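Local coordinates for Lin0012 protein (Listeria innocua, PDB 3K17), which is a GHMP-type kinase that probably phosphorylates phosphomevalonate with ATP in the mevalonate route to isopentenyl diphosphate, at residues K6-P12 / Y38-E44; Q180-K184 / W194-W200; E268-I274 / A324-T328. All coordinates share one frame; numbering follows the deposited sequence.

Interaction 1 of 3, residues K6-P12 / Y38-E44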
loop_
_atom_site.group_PDB
_atom_site.type_symbol
_atom_site.label_atom_id
_atom_site.label_comp_id
_atom_site.label_asym_id
_atom_site.label_seq_id
_atom_site.Cartn_x
_atom_site.Cartn_y
_atom_site.Cartn_z
ATOM N N LYS A 6 32.437 32.621 5.437
ATOM C CA LYS A 6 31.227 31.888 5.768
ATOM C C LYS A 6 30.329 32.747 6.645
ATOM O O LYS A 6 30.798 33.657 7.323
ATOM C CB LYS A 6 31.572 30.594 6.506
ATOM C CG LYS A 6 32.407 29.615 5.701
ATOM C CD LYS A 6 32.542 28.295 6.437
ATOM C CE LYS A 6 33.463 27.326 5.707
ATOM N NZ LYS A 6 34.872 27.808 5.682
ATOM N N LEU A 7 29.035 32.455 6.621
ATOM C CA LEU A 7 28.068 33.179 7.430
ATOM C C LEU A 7 27.727 32.307 8.636
ATOM O O LEU A 7 27.330 31.150 8.479
ATOM C CB LEU A 7 26.809 33.457 6.606
ATOM C CG LEU A 7 25.558 33.956 7.330
ATOM C CD1 LEU A 7 25.850 35.261 8.053
ATOM C CD2 LEU A 7 24.439 34.144 6.311
ATOM N N GLN A 8 27.898 32.849 9.837
ATOM C CA GLN A 8 27.597 32.089 11.047
ATOM C C GLN A 8 26.400 32.676 11.779
ATOM O O GLN A 8 26.387 33.863 12.109
ATOM C CB GLN A 8 28.794 32.071 12.003
ATOM C CG GLN A 8 28.578 31.165 13.216
ATOM C CD GLN A 8 29.514 31.470 14.374
ATOM O OE1 GLN A 8 29.412 32.520 15.012
ATOM N NE2 GLN A 8 30.430 30.553 14.651
ATOM N N VAL A 9 25.396 31.844 12.028
ATOM C CA VAL A 9 24.194 32.279 12.738
ATOM C C VAL A 9 24.045 31.484 14.033
ATOM O O VAL A 9 24.042 30.252 14.021
ATOM C CB VAL A 9 22.924 32.073 11.880
ATOM C CG1 VAL A 9 21.675 32.358 12.714
ATOM C CG2 VAL A 9 22.967 32.988 10.649
ATOM N N LYS A 10 23.938 32.188 15.151
ATOM C CA LYS A 10 23.771 31.534 16.436
ATOM C C LYS A 10 22.428 31.931 17.011
ATOM O O LYS A 10 22.176 33.110 17.271
ATOM C CB LYS A 10 24.885 31.922 17.411
ATOM C CG LYS A 10 26.278 31.600 16.903
ATOM C CD LYS A 10 27.348 31.968 17.924
ATOM C CE LYS A 10 27.766 30.766 18.746
ATOM N NZ LYS A 10 28.401 29.715 17.888
ATOM N N ILE A 11 21.573 30.930 17.195
ATOM C CA ILE A 11 20.240 31.127 17.738
ATOM C C ILE A 11 20.201 30.545 19.140
ATOM O O ILE A 11 20.540 29.365 19.366
ATOM C CB ILE A 11 19.168 30.427 16.871
ATOM C CG1 ILE A 11 19.267 30.917 15.424
ATOM C CG2 ILE A 11 17.787 30.704 17.428
ATOM C CD1 ILE A 11 19.195 32.453 15.265
ATOM N N PRO A 12 19.788 31.365 20.113
ATOM C CA PRO A 12 19.709 30.926 21.503
ATOM C C PRO A 12 18.508 30.018 21.739
ATOM O O PRO A 12 17.517 30.090 21.010
ATOM C CB PRO A 12 19.586 32.243 22.262
ATOM C CG PRO A 12 18.721 33.059 21.324
ATOM C CD PRO A 12 19.341 32.766 19.967
ATOM N N TYR A 38 23.292 27.665 22.341
ATOM C CA TYR A 38 22.895 27.884 20.966
ATOM C C TYR A 38 22.900 26.757 19.950
ATOM O O TYR A 38 23.548 25.718 20.102
ATOM C CB TYR A 38 23.785 28.992 20.386
ATOM C CG TYR A 38 23.787 30.275 21.189
ATOM C CD1 TYR A 38 22.979 31.348 20.815
ATOM C CD2 TYR A 38 24.544 30.390 22.360
ATOM C CE1 TYR A 38 22.912 32.494 21.572
ATOM C CE2 TYR A 38 24.483 31.549 23.143
ATOM C CZ TYR A 38 23.660 32.595 22.734
ATOM O OH TYR A 38 23.566 33.746 23.473
ATOM N N ILE A 39 22.152 27.022 18.891
ATOM C CA ILE A 39 22.122 26.176 17.729
ATOM C C ILE A 39 22.964 27.079 16.829
ATOM O O ILE A 39 22.775 28.306 16.828
ATOM C CB ILE A 39 20.691 26.014 17.168
ATOM C CG1 ILE A 39 20.053 24.762 17.793
ATOM C CG2 ILE A 39 20.734 25.933 15.640
ATOM C CD1 ILE A 39 18.651 24.478 17.351
ATOM N N THR A 40 23.921 26.501 16.111
ATOM C CA THR A 40 24.777 27.286 15.225
ATOM C C THR A 40 24.617 26.811 13.791
ATOM O O THR A 40 24.810 25.633 13.497
ATOM C CB THR A 40 26.264 27.152 15.622
ATOM O OG1 THR A 40 26.439 27.612 16.964
ATOM C CG2 THR A 40 27.148 27.979 14.696
ATOM N N LEU A 41 24.250 27.723 12.900
ATOM C CA LEU A 41 24.090 27.378 11.493
ATOM C C LEU A 41 25.158 28.124 10.685
ATOM O O LEU A 41 25.196 29.357 10.681
ATOM C CB LEU A 41 22.679 27.759 11.009
ATOM C CG LEU A 41 22.277 27.192 9.643
ATOM C CD1 LEU A 41 20.774 27.248 9.476
ATOM C CD2 LEU A 41 22.980 27.967 8.523
ATOM N N THR A 42 26.035 27.370 10.025
ATOM C CA THR A 42 27.095 27.960 9.209
ATOM C C THR A 42 26.717 27.798 7.736
ATOM O O THR A 42 26.468 26.682 7.264
ATOM C CB THR A 42 28.449 27.281 9.509
ATOM O OG1 THR A 42 28.735 27.402 10.910
ATOM C CG2 THR A 42 29.577 27.940 8.717
ATOM N N LEU A 43 26.651 28.916 7.021
ATOM C CA LEU A 43 26.269 28.914 5.611
ATOM C C LEU A 43 27.369 29.429 4.701
ATOM O O LEU A 43 28.079 30.375 5.039
ATOM C CB LEU A 43 25.004 29.759 5.409
ATOM C CG LEU A 43 24.505 30.026 3.982
ATOM C CD1 LEU A 43 23.044 30.411 4.031
ATOM C CD2 LEU A 43 25.327 31.141 3.312
ATOM N N GLU A 44 27.495 28.813 3.534
ATOM C CA GLU A 44 28.509 29.216 2.575
ATOM C C GLU A 44 28.038 28.850 1.176
ATOM O O GLU A 44 27.156 28.008 1.015
ATOM C CB GLU A 44 29.827 28.501 2.879
ATOM C CG GLU A 44 29.790 27.014 2.591
ATOM C CD GLU A 44 30.960 26.262 3.197
ATOM O OE1 GLU A 44 31.040 26.189 4.441
ATOM O OE2 GLU A 44 31.798 25.742 2.428
#
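K10 and T40 face each other in a non-hydrogen-bonded pair of two antiparallel strands, and their side chains run alongside one another in the same direction. The lysine chain bends at its last two torsions (chi3 97°) and curls back, which brings NZ to 3.0 Å from T40 OG1 in a hydrogen bond. T40 holds OG1 beside its own backbone N, leaving CG2 for the aliphatic part of Q8, whose CG lies 3.8 Å from it. Two residue pairs further along, the Y38 ring leans across P12: CE1 comes to 3.4 Å from P12 CB, and CD1 sits against the peptide joining I11 to P12. The phenol OH is taken up beyond the strands by the backbone N of R353. At the far end K6 and E44 lie side by side, but K6 NZ stays 4.3 Å from E44 OE1, too far for a salt bridge.

L7, V9 and I11 occupy the other face with L43, L41 and I39. Each of these pairs is closed by two backbone hydrogen bonds, of which L7 N to L43 O, 2.8 Å, is nearly straight at 177°. I11, I39 and L41 carry this apolar face onto helix 119-135, while strands 355-357 and 99-105 extend the sheet on its two flanks. The chemistry is therefore split: backbone bonds fix the register, one face supplies the hydrophobic core, and the other is mixed, with K10 bonded to T40, Y38 packed on P12, and several residues partly reachable by solvent.

Interaction 2 of 3, residues Q180-K184 / W194-W200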
loop_
_atom_site.group_PDB
_atom_site.type_symbol
_atom_site.label_atom_id
_atom_site.label_comp_id
_atom_site.label_asym_id
_atom_site.label_seq_id
_atom_site.Cartn_x
_atom_site.Cartn_y
_atom_site.Cartn_z
ATOM N N GLN A 180 -4.684 32.157 16.038
ATOM C CA GLN A 180 -4.436 30.839 15.457
ATOM C C GLN A 180 -5.407 30.423 14.357
ATOM O O GLN A 180 -4.994 30.016 13.269
ATOM C CB GLN A 180 -4.459 29.790 16.568
ATOM C CG GLN A 180 -3.381 29.981 17.631
ATOM C CD GLN A 180 -2.194 29.052 17.432
ATOM O OE1 GLN A 180 -1.668 28.935 16.335
ATOM N NE2 GLN A 180 -1.770 28.394 18.502
ATOM N N GLU A 181 -6.697 30.512 14.657
ATOM C CA GLU A 181 -7.738 30.135 13.715
ATOM C C GLU A 181 -7.687 31.036 12.479
ATOM O O GLU A 181 -7.897 30.583 11.351
ATOM C CB GLU A 181 -9.101 30.247 14.395
ATOM C CG GLU A 181 -10.130 29.269 13.881
ATOM C CD GLU A 181 -11.481 29.449 14.547
ATOM O OE1 GLU A 181 -12.058 30.554 14.438
ATOM O OE2 GLU A 181 -11.963 28.484 15.182
ATOM N N TRP A 182 -7.400 32.313 12.706
ATOM C CA TRP A 182 -7.307 33.287 11.627
ATOM C C TRP A 182 -6.225 32.846 10.640
ATOM O O TRP A 182 -6.415 32.898 9.431
ATOM C CB TRP A 182 -6.956 34.655 12.210
ATOM C CG TRP A 182 -6.902 35.771 11.218
ATOM C CD1 TRP A 182 -7.939 36.573 10.824
ATOM C CD2 TRP A 182 -5.745 36.238 10.520
ATOM N NE1 TRP A 182 -7.492 37.517 9.925
ATOM C CE2 TRP A 182 -6.150 37.333 9.722
ATOM C CE3 TRP A 182 -4.400 35.842 10.491
ATOM C CZ2 TRP A 182 -5.257 38.036 8.908
ATOM C CZ3 TRP A 182 -3.516 36.539 9.684
ATOM C CH2 TRP A 182 -3.948 37.626 8.902
ATOM N N VAL A 183 -5.089 32.398 11.171
ATOM C CA VAL A 183 -3.975 31.953 10.343
ATOM C C VAL A 183 -4.252 30.652 9.603
ATOM O O VAL A 183 -4.103 30.576 8.380
ATOM C CB VAL A 183 -2.694 31.759 11.186
ATOM C CG1 VAL A 183 -1.621 31.062 10.352
ATOM C CG2 VAL A 183 -2.176 33.113 11.672
ATOM N N LYS A 184 -4.650 29.628 10.348
ATOM C CA LYS A 184 -4.914 28.322 9.765
ATOM C C LYS A 184 -5.939 28.342 8.641
ATOM O O LYS A 184 -5.741 27.696 7.617
ATOM C CB LYS A 184 -5.346 27.342 10.858
ATOM C CG LYS A 184 -4.242 27.051 11.874
ATOM C CD LYS A 184 -4.762 26.258 13.064
ATOM C CE LYS A 184 -3.737 26.209 14.185
ATOM N NZ LYS A 184 -4.194 25.366 15.326
ATOM N N TRP A 194 0.924 37.530 0.998
ATOM C CA TRP A 194 -0.168 38.224 1.663
ATOM C C TRP A 194 0.012 38.136 3.177
ATOM O O TRP A 194 -0.266 39.089 3.907
ATOM C CB TRP A 194 -1.510 37.597 1.269
ATOM C CG TRP A 194 -2.693 38.270 1.892
ATOM C CD1 TRP A 194 -3.393 39.335 1.396
ATOM C CD2 TRP A 194 -3.278 37.962 3.159
ATOM N NE1 TRP A 194 -4.379 39.712 2.283
ATOM C CE2 TRP A 194 -4.329 38.885 3.373
ATOM C CE3 TRP A 194 -3.015 36.995 4.140
ATOM C CZ2 TRP A 194 -5.115 38.868 4.527
ATOM C CZ3 TRP A 194 -3.798 36.979 5.291
ATOM C CH2 TRP A 194 -4.836 37.911 5.472
ATOM N N PHE A 195 0.473 36.981 3.646
ATOM C CA PHE A 195 0.690 36.768 5.076
ATOM C C PHE A 195 1.780 37.681 5.622
ATOM O O PHE A 195 1.689 38.154 6.755
ATOM C CB PHE A 195 1.086 35.306 5.342
ATOM C CG PHE A 195 -0.079 34.390 5.606
ATOM C CD1 PHE A 195 -0.855 34.549 6.751
ATOM C CD2 PHE A 195 -0.371 33.342 4.737
ATOM C CE1 PHE A 195 -1.903 33.674 7.037
ATOM C CE2 PHE A 195 -1.420 32.452 5.008
ATOM C CZ PHE A 195 -2.187 32.615 6.161
HETATM N N MSE A 196 2.811 37.919 4.813
HETATM C CA MSE A 196 3.939 38.755 5.214
HETATM C C MSE A 196 3.581 40.230 5.330
HETATM O O MSE A 196 4.118 40.940 6.178
HETATM C CB MSE A 196 5.095 38.608 4.218
HETATM C CG MSE A 196 5.740 37.229 4.181
HETATM SE SE MSE A 196 6.398 36.649 5.919
HETATM C CE MSE A 196 4.896 35.542 6.426
ATOM N N LYS A 197 2.682 40.687 4.470
ATOM C CA LYS A 197 2.278 42.087 4.469
ATOM C C LYS A 197 1.089 42.377 5.368
ATOM O O LYS A 197 0.880 43.517 5.777
ATOM C CB LYS A 197 1.958 42.533 3.042
ATOM C CG LYS A 197 3.173 42.527 2.134
ATOM C CD LYS A 197 2.858 43.054 0.748
ATOM C CE LYS A 197 4.127 43.115 -0.093
ATOM N NZ LYS A 197 3.878 43.650 -1.457
ATOM N N GLU A 198 0.310 41.352 5.681
ATOM C CA GLU A 198 -0.858 41.547 6.522
ATOM C C GLU A 198 -0.538 41.469 8.017
ATOM O O GLU A 198 0.114 40.531 8.482
ATOM C CB GLU A 198 -1.921 40.501 6.177
ATOM C CG GLU A 198 -3.301 40.773 6.759
ATOM C CD GLU A 198 -4.030 41.898 6.039
ATOM O OE1 GLU A 198 -3.480 42.427 5.049
ATOM O OE2 GLU A 198 -5.155 42.244 6.462
ATOM N N PRO A 199 -0.970 42.476 8.790
ATOM C CA PRO A 199 -0.682 42.399 10.225
ATOM C C PRO A 199 -1.505 41.248 10.816
ATOM O O PRO A 199 -2.684 41.092 10.500
ATOM C CB PRO A 199 -1.116 43.775 10.744
ATOM C CG PRO A 199 -2.172 44.208 9.758
ATOM C CD PRO A 199 -1.588 43.768 8.436
ATOM N N TRP A 200 -0.879 40.430 11.650
ATOM C CA TRP A 200 -1.580 39.301 12.252
ATOM C C TRP A 200 -2.329 39.718 13.509
ATOM O O TRP A 200 -1.727 40.204 14.460
ATOM C CB TRP A 200 -0.583 38.194 12.601
ATOM C CG TRP A 200 0.006 37.500 11.409
ATOM C CD1 TRP A 200 -0.088 37.882 10.096
ATOM C CD2 TRP A 200 0.797 36.310 11.424
ATOM N NE1 TRP A 200 0.600 37.000 9.295
ATOM C CE2 TRP A 200 1.152 36.025 10.086
ATOM C CE3 TRP A 200 1.243 35.453 12.443
ATOM C CZ2 TRP A 200 1.936 34.918 9.737
ATOM C CZ3 TRP A 200 2.026 34.350 12.096
ATOM C CH2 TRP A 200 2.361 34.096 10.754
#
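W182 meets W194 and W200 in an aromatic cluster that joins helix 180-187 to the end of helix 192-197 and the residues that follow it. With its CG anti to the backbone N (chi1 -177°), W182 reaches from its helix into the opposite segment and contributes the largest buried surface of the contact. The outer atoms of its six-membered ring do the touching. CZ2 comes to 3.5 Å from CH2 of W194, the two indoles arriving from opposite directions with planes 31° apart, a slanted meeting. On another side W182 CZ3 lies over one face of the W200 indole, 3.7 Å from its CD1, and E198 CG touches the W182 rim close to the ring plane.

V183, next in buried surface, fills in beside the tryptophan. Its CG2 rests over a face of the W200 indole towards the rim, and its CG1 approaches F195 CE1 at 4.2 Å. L150 of helix 141-156 packs on both V183 and W200. R186, one turn on in the same helix as W182, makes a cation-pi contact with it. The W200 indole is itself tied back to the preceding helix: NE1 donates to F195 O at 3.0 Å, a bent bond with an N-H...O angle of 142°.

Interaction 3 of 3, residues E268-I274 / A324-T328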
loop_
_atom_site.group_PDB
_atom_site.type_symbol
_atom_site.label_atom_id
_atom_site.label_comp_id
_atom_site.label_asym_id
_atom_site.label_seq_id
_atom_site.Cartn_x
_atom_site.Cartn_y
_atom_site.Cartn_z
ATOM N N GLU A 268 9.121 41.469 44.709
ATOM C CA GLU A 268 8.164 40.713 45.512
ATOM C C GLU A 268 6.980 40.256 44.672
ATOM O O GLU A 268 6.459 39.156 44.863
ATOM C CB GLU A 268 7.658 41.546 46.698
ATOM C CG GLU A 268 8.691 41.781 47.801
ATOM C CD GLU A 268 9.250 40.488 48.379
ATOM O OE1 GLU A 268 8.464 39.534 48.588
ATOM O OE2 GLU A 268 10.476 40.433 48.633
ATOM N N LEU A 269 6.549 41.104 43.747
ATOM C CA LEU A 269 5.421 40.772 42.883
ATOM C C LEU A 269 5.809 39.670 41.886
ATOM O O LEU A 269 4.948 38.938 41.394
ATOM C CB LEU A 269 4.942 42.021 42.136
ATOM C CG LEU A 269 3.729 41.834 41.223
ATOM C CD1 LEU A 269 2.546 41.316 42.033
ATOM C CD2 LEU A 269 3.391 43.156 40.542
ATOM N N LEU A 270 7.100 39.562 41.586
ATOM C CA LEU A 270 7.573 38.524 40.675
ATOM C C LEU A 270 7.494 37.179 41.394
ATOM O O LEU A 270 6.946 36.214 40.856
ATOM C CB LEU A 270 9.016 38.800 40.232
ATOM C CG LEU A 270 9.676 37.750 39.324
ATOM C CD1 LEU A 270 8.854 37.529 38.059
ATOM C CD2 LEU A 270 11.076 38.203 38.978
ATOM N N TYR A 271 8.020 37.124 42.619
ATOM C CA TYR A 271 8.005 35.888 43.402
ATOM C C TYR A 271 6.600 35.333 43.612
ATOM O O TYR A 271 6.342 34.156 43.361
ATOM C CB TYR A 271 8.659 36.096 44.776
ATOM C CG TYR A 271 10.094 36.571 44.724
ATOM C CD1 TYR A 271 11.035 35.935 43.912
ATOM C CD2 TYR A 271 10.512 37.659 45.490
ATOM C CE1 TYR A 271 12.364 36.376 43.863
ATOM C CE2 TYR A 271 11.832 38.109 45.450
ATOM C CZ TYR A 271 12.751 37.467 44.635
ATOM O OH TYR A 271 14.048 37.922 44.585
ATOM N N SER A 272 5.691 36.179 44.081
ATOM C CA SER A 272 4.326 35.740 44.321
ATOM C C SER A 272 3.629 35.304 43.036
ATOM O O SER A 272 2.840 34.370 43.051
ATOM C CB SER A 272 3.525 36.849 45.017
ATOM O OG SER A 272 3.651 38.080 44.332
ATOM N N SER A 273 3.923 35.972 41.924
ATOM C CA SER A 273 3.306 35.615 40.647
ATOM C C SER A 273 3.762 34.230 40.198
ATOM O O SER A 273 2.967 33.427 39.701
ATOM C CB SER A 273 3.668 36.638 39.568
ATOM O OG SER A 273 3.196 37.925 39.905
ATOM N N ILE A 274 5.048 33.952 40.364
ATOM C CA ILE A 274 5.590 32.654 39.985
ATOM C C ILE A 274 4.953 31.556 40.845
ATOM O O ILE A 274 4.557 30.502 40.335
ATOM C CB ILE A 274 7.124 32.636 40.148
ATOM C CG1 ILE A 274 7.764 33.589 39.131
ATOM C CG2 ILE A 274 7.661 31.229 39.962
ATOM C CD1 ILE A 274 7.497 33.223 37.674
ATOM N N ALA A 324 14.046 29.094 38.487
ATOM C CA ALA A 324 13.827 29.787 39.749
ATOM C C ALA A 324 14.442 31.182 39.815
ATOM O O ALA A 324 15.383 31.502 39.086
ATOM C CB ALA A 324 14.368 28.942 40.897
ATOM N N PHE A 325 13.880 32.000 40.700
ATOM C CA PHE A 325 14.355 33.362 40.965
ATOM C C PHE A 325 14.750 33.373 42.446
ATOM O O PHE A 325 13.986 32.895 43.284
ATOM C CB PHE A 325 13.234 34.379 40.746
ATOM C CG PHE A 325 12.942 34.664 39.304
ATOM C CD1 PHE A 325 13.810 35.442 38.547
ATOM C CD2 PHE A 325 11.794 34.164 38.705
ATOM C CE1 PHE A 325 13.539 35.721 37.207
ATOM C CE2 PHE A 325 11.509 34.437 37.361
ATOM C CZ PHE A 325 12.384 35.217 36.614
ATOM N N SER A 326 15.935 33.896 42.758
ATOM C CA SER A 326 16.414 33.957 44.142
ATOM C C SER A 326 16.803 35.375 44.573
ATOM O O SER A 326 17.251 36.183 43.758
ATOM C CB SER A 326 17.619 33.021 44.336
ATOM O OG SER A 326 17.234 31.656 44.238
ATOM N N LYS A 327 16.644 35.661 45.864
ATOM C CA LYS A 327 16.961 36.979 46.418
ATOM C C LYS A 327 18.388 37.457 46.191
ATOM O O LYS A 327 18.614 38.640 45.932
ATOM C CB LYS A 327 16.682 37.013 47.918
ATOM C CG LYS A 327 15.286 37.454 48.291
ATOM C CD LYS A 327 14.259 36.373 48.059
ATOM C CE LYS A 327 12.902 36.845 48.558
ATOM N NZ LYS A 327 12.979 37.255 49.984
ATOM N N THR A 328 19.353 36.549 46.301
ATOM C CA THR A 328 20.752 36.919 46.121
ATOM C C THR A 328 21.508 35.816 45.410
ATOM O O THR A 328 21.007 34.700 45.278
ATOM C CB THR A 328 21.451 37.155 47.479
ATOM O OG1 THR A 328 21.498 35.921 48.210
ATOM C CG2 THR A 328 20.696 38.190 48.302
#
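L270 sets a methyl squarely on the F325 ring: CD2 stands 3.8 Å from the ring centroid and only 5° off the normal, a CH-pi contact over the middle of the face. Two torsions of the leucine explain it. CG is anti to the backbone N, which sends the branch out from helix 267-288, and chi2 of 57°, measured to CD1, leaves CD2 roughly anti to CA and over the ring. I274 CG1 comes to 4.1 Å from F325 CD2.

Y271 crosses F325 obliquely. The edge of its ring meets F325 CB, with CE1 at 3.8 Å, and K327 approaches at a slant on the CE2 side of the phenol. The lysine, bent at chi2 and chi4, folds its methylenes against the tyrosine, CE lying 3.5 Å from Y271 CE2. Its ammonium ends near the E268 carboxylate, but K327 NZ to E268 OE2 is 4.3 Å, an electrostatic approach without a salt bridge. The Y271 hydroxyl is buried here and has no hydrogen-bonding partner in the model.

Helix segment 268-274 runs at 147° to strand segment 324-326 and covers one side of the four-stranded sheet. P211 and P213 pack against F325 beside it, helix 241-264 backs L270, and the sheet's other side takes helix 329-341 against A324 and S326.

How the interactions relate
Along the chain the three contacts follow one another, each closing before the next begins. Interactions 1 and 2 have centres about 28 Å apart; the centre of interaction 3 lies farther off, about 34 Å from that of the first and about 36 Å from that of the second, and none touches another. Interaction 1 belongs to the eight-stranded mixed sheet. Interaction 2 joins two short helices in the connection between strands 172-176 and 204-208 of that same sheet. Interaction 3 instead ties helix 267-288 to the separate four-stranded antiparallel sheet, in the C-terminal GHMP kinase region. The contacts thus sample both parts of a fold consistent with a GHMP kinase, each built round its own sheet.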